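Long-range contact in aminoacyl-histidine dipeptidase (Vibrio alginolyticus, PDB 3MRU), which probably hydrolyses dipeptides, including those with a C-terminal histidine such as carnosine, as a zinc-dependent metallopeptidase of the M20C family: residues A[214-220]-A[259-264]. Residues are numbered along the deposited sequence.
Sequences GLKGGHS and RNAIPR
A short, weakly bonded antiparallel pairing of 218-219 with 261-262 within the M20 dimerisation region joins 259-264 to 214-220, the GGHS loop that follows strand 205-213; the two segments bury 522 Å² between them. R259 enters with near-helical backbone angles (-53/-31) and its side chain leads away from 214-220, touching L365 and L367 of strand 361-370. N260 keeps a similar turn (-56/-22), which presents its O to S220 N at 2.9 Å, the hydrogen bond at one end of the pairing; S220 OG is hydrogen-bonded to R369. At A261 the chain becomes extended (-133/132). H219 stands opposite A261 in a non-hydrogen-bonded pair, H219 CA to A261 CA 4.3 Å. The t rotamer of H219 brings its CD2 within 3.6 Å of N260 O, while its ND1 accepts from C222 N; the imidazole lies about 14 Å from a bound zinc ion. I262 N donates to G218 O (2.7 Å, N-H...O angle 132°). Its side chain, m then t, lies against G218, on the sheet face where a beta-carbon of that glycine would sit, 3.1 Å from I262 CD1. R264 (chi1 p) closes the contact beside L215, R264 CB to L215 CB 3.9 Å. Its side chain fills the space a beta-carbon on G217 would need, and its guanidinium lies with one face toward the K216 carbonyl: R264 NH1 is 3.1 Å from K216 O, at an angle too poor for a hydrogen bond.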
loop_
_atom_site.group_PDB
_atom_site.type_symbol
_atom_site.label_atom_id
_atom_site.label_comp_id
_atom_site.label_asym_id
_atom_site.label_seq_id
_atom_site.Cartn_x
_atom_site.Cartn_y
_atom_site.Cartn_z
ATOM N N GLY A 214 -16.545 -12.864 -12.667
ATOM C CA GLY A 214 -15.697 -14.028 -12.487
ATOM C C GLY A 214 -14.252 -13.682 -12.779
ATOM O O GLY A 214 -13.384 -14.553 -12.731
ATOM N N LEU A 215 -13.985 -12.419 -13.098
ATOM C CA LEU A 215 -12.612 -11.960 -13.210
ATOM C C LEU A 215 -11.874 -12.122 -11.878
ATOM O O LEU A 215 -12.440 -11.863 -10.816
ATOM C CB LEU A 215 -12.559 -10.513 -13.689
ATOM C CG LEU A 215 -12.746 -10.207 -15.186
ATOM C CD1 LEU A 215 -11.850 -11.073 -16.083
ATOM C CD2 LEU A 215 -14.214 -10.306 -15.613
ATOM N N LYS A 216 -10.626 -12.577 -11.948
ATOM C CA LYS A 216 -9.826 -12.870 -10.765
ATOM C C LYS A 216 -9.599 -11.644 -9.876
ATOM O O LYS A 216 -9.210 -11.782 -8.695
ATOM C CB LYS A 216 -8.470 -13.477 -11.157
ATOM C CG LYS A 216 -8.377 -15.001 -11.003
ATOM C CD LYS A 216 -7.140 -15.566 -11.741
ATOM C CE LYS A 216 -6.978 -17.076 -11.521
ATOM N NZ LYS A 216 -8.143 -17.855 -12.056
ATOM N N GLY A 217 -9.845 -10.459 -10.434
ATOM C CA GLY A 217 -9.597 -9.217 -9.725
ATOM C C GLY A 217 -8.210 -9.178 -9.100
ATOM O O GLY A 217 -7.260 -9.836 -9.568
ATOM N N GLY A 218 -8.097 -8.402 -8.028
ATOM C CA GLY A 218 -6.814 -8.203 -7.375
ATOM C C GLY A 218 -6.683 -6.808 -6.814
ATOM O O GLY A 218 -7.607 -5.994 -6.879
ATOM N N HIS A 219 -5.514 -6.538 -6.274
ATOM C CA HIS A 219 -5.237 -5.277 -5.664
ATOM C C HIS A 219 -4.510 -4.390 -6.674
ATOM O O HIS A 219 -3.430 -4.741 -7.157
ATOM C CB HIS A 219 -4.385 -5.575 -4.454
ATOM C CG HIS A 219 -3.670 -4.391 -3.892
ATOM N ND1 HIS A 219 -2.346 -4.130 -4.171
ATOM C CD2 HIS A 219 -4.076 -3.435 -3.028
ATOM C CE1 HIS A 219 -1.974 -3.045 -3.517
ATOM N NE2 HIS A 219 -3.001 -2.610 -2.811
ATOM N N SER A 220 -5.100 -3.237 -6.983
ATOM C CA SER A 220 -4.566 -2.302 -7.979
ATOM C C SER A 220 -3.055 -2.077 -7.913
ATOM O O SER A 220 -2.445 -1.675 -8.891
ATOM C CB SER A 220 -5.287 -0.952 -7.896
ATOM O OG SER A 220 -4.585 -0.005 -7.107
ATOM N N ARG A 259 -11.401 1.893 -5.686
ATOM C CA ARG A 259 -10.213 2.143 -6.518
ATOM C C ARG A 259 -9.065 1.175 -6.184
ATOM O O ARG A 259 -8.262 0.820 -7.046
ATOM C CB ARG A 259 -9.747 3.588 -6.314
ATOM C CG ARG A 259 -10.841 4.533 -5.847
ATOM C CD ARG A 259 -10.257 5.795 -5.235
ATOM N NE ARG A 259 -10.756 7.002 -5.889
ATOM C CZ ARG A 259 -11.593 7.863 -5.323
ATOM N NH1 ARG A 259 -12.032 7.654 -4.088
ATOM N NH2 ARG A 259 -11.996 8.935 -5.992
ATOM N N ASN A 260 -9.003 0.769 -4.922
ATOM C CA ASN A 260 -7.980 -0.093 -4.376
ATOM C C ASN A 260 -7.816 -1.422 -5.064
ATOM O O ASN A 260 -6.774 -2.046 -4.934
ATOM C CB ASN A 260 -8.348 -0.363 -2.914
ATOM C CG ASN A 260 -7.145 -0.471 -2.028
ATOM O OD1 ASN A 260 -7.166 -1.190 -1.025
ATOM N ND2 ASN A 260 -6.076 0.239 -2.385
ATOM N N ALA A 261 -8.857 -1.859 -5.767
ATOM C CA ALA A 261 -8.933 -3.222 -6.303
ATOM C C ALA A 261 -9.369 -3.288 -7.749
ATOM O O ALA A 261 -10.381 -2.692 -8.142
ATOM C CB ALA A 261 -9.889 -4.062 -5.469
ATOM N N ILE A 262 -8.620 -4.065 -8.521
ATOM C CA ILE A 262 -8.918 -4.316 -9.934
ATOM C C ILE A 262 -10.340 -4.868 -10.073
ATOM O O ILE A 262 -10.635 -5.929 -9.517
ATOM C CB ILE A 262 -7.926 -5.328 -10.525
ATOM C CG1 ILE A 262 -6.493 -4.959 -10.155
ATOM C CG2 ILE A 262 -8.062 -5.351 -12.001
ATOM C CD1 ILE A 262 -5.470 -6.085 -10.324
ATOM N N PRO A 263 -11.223 -4.163 -10.814
ATOM C CA PRO A 263 -12.643 -4.485 -10.707
ATOM C C PRO A 263 -12.925 -5.810 -11.386
ATOM O O PRO A 263 -12.522 -6.015 -12.526
ATOM C CB PRO A 263 -13.325 -3.331 -11.439
ATOM C CG PRO A 263 -12.334 -2.865 -12.409
ATOM C CD PRO A 263 -10.977 -3.097 -11.800
ATOM N N ARG A 264 -13.586 -6.715 -10.678
ATOM C CA ARG A 264 -13.815 -8.046 -11.210
ATOM C C ARG A 264 -15.211 -8.225 -11.777
ATOM O O ARG A 264 -15.426 -9.063 -12.645
ATOM C CB ARG A 264 -13.551 -9.092 -10.149
ATOM C CG ARG A 264 -14.608 -9.150 -9.099
ATOM C CD ARG A 264 -14.310 -10.249 -8.138
ATOM N NE ARG A 264 -12.955 -10.155 -7.604
ATOM C CZ ARG A 264 -12.372 -11.129 -6.916
ATOM N NH1 ARG A 264 -11.135 -10.975 -6.457
ATOM N NH2 ARG A 264 -13.030 -12.269 -6.698
#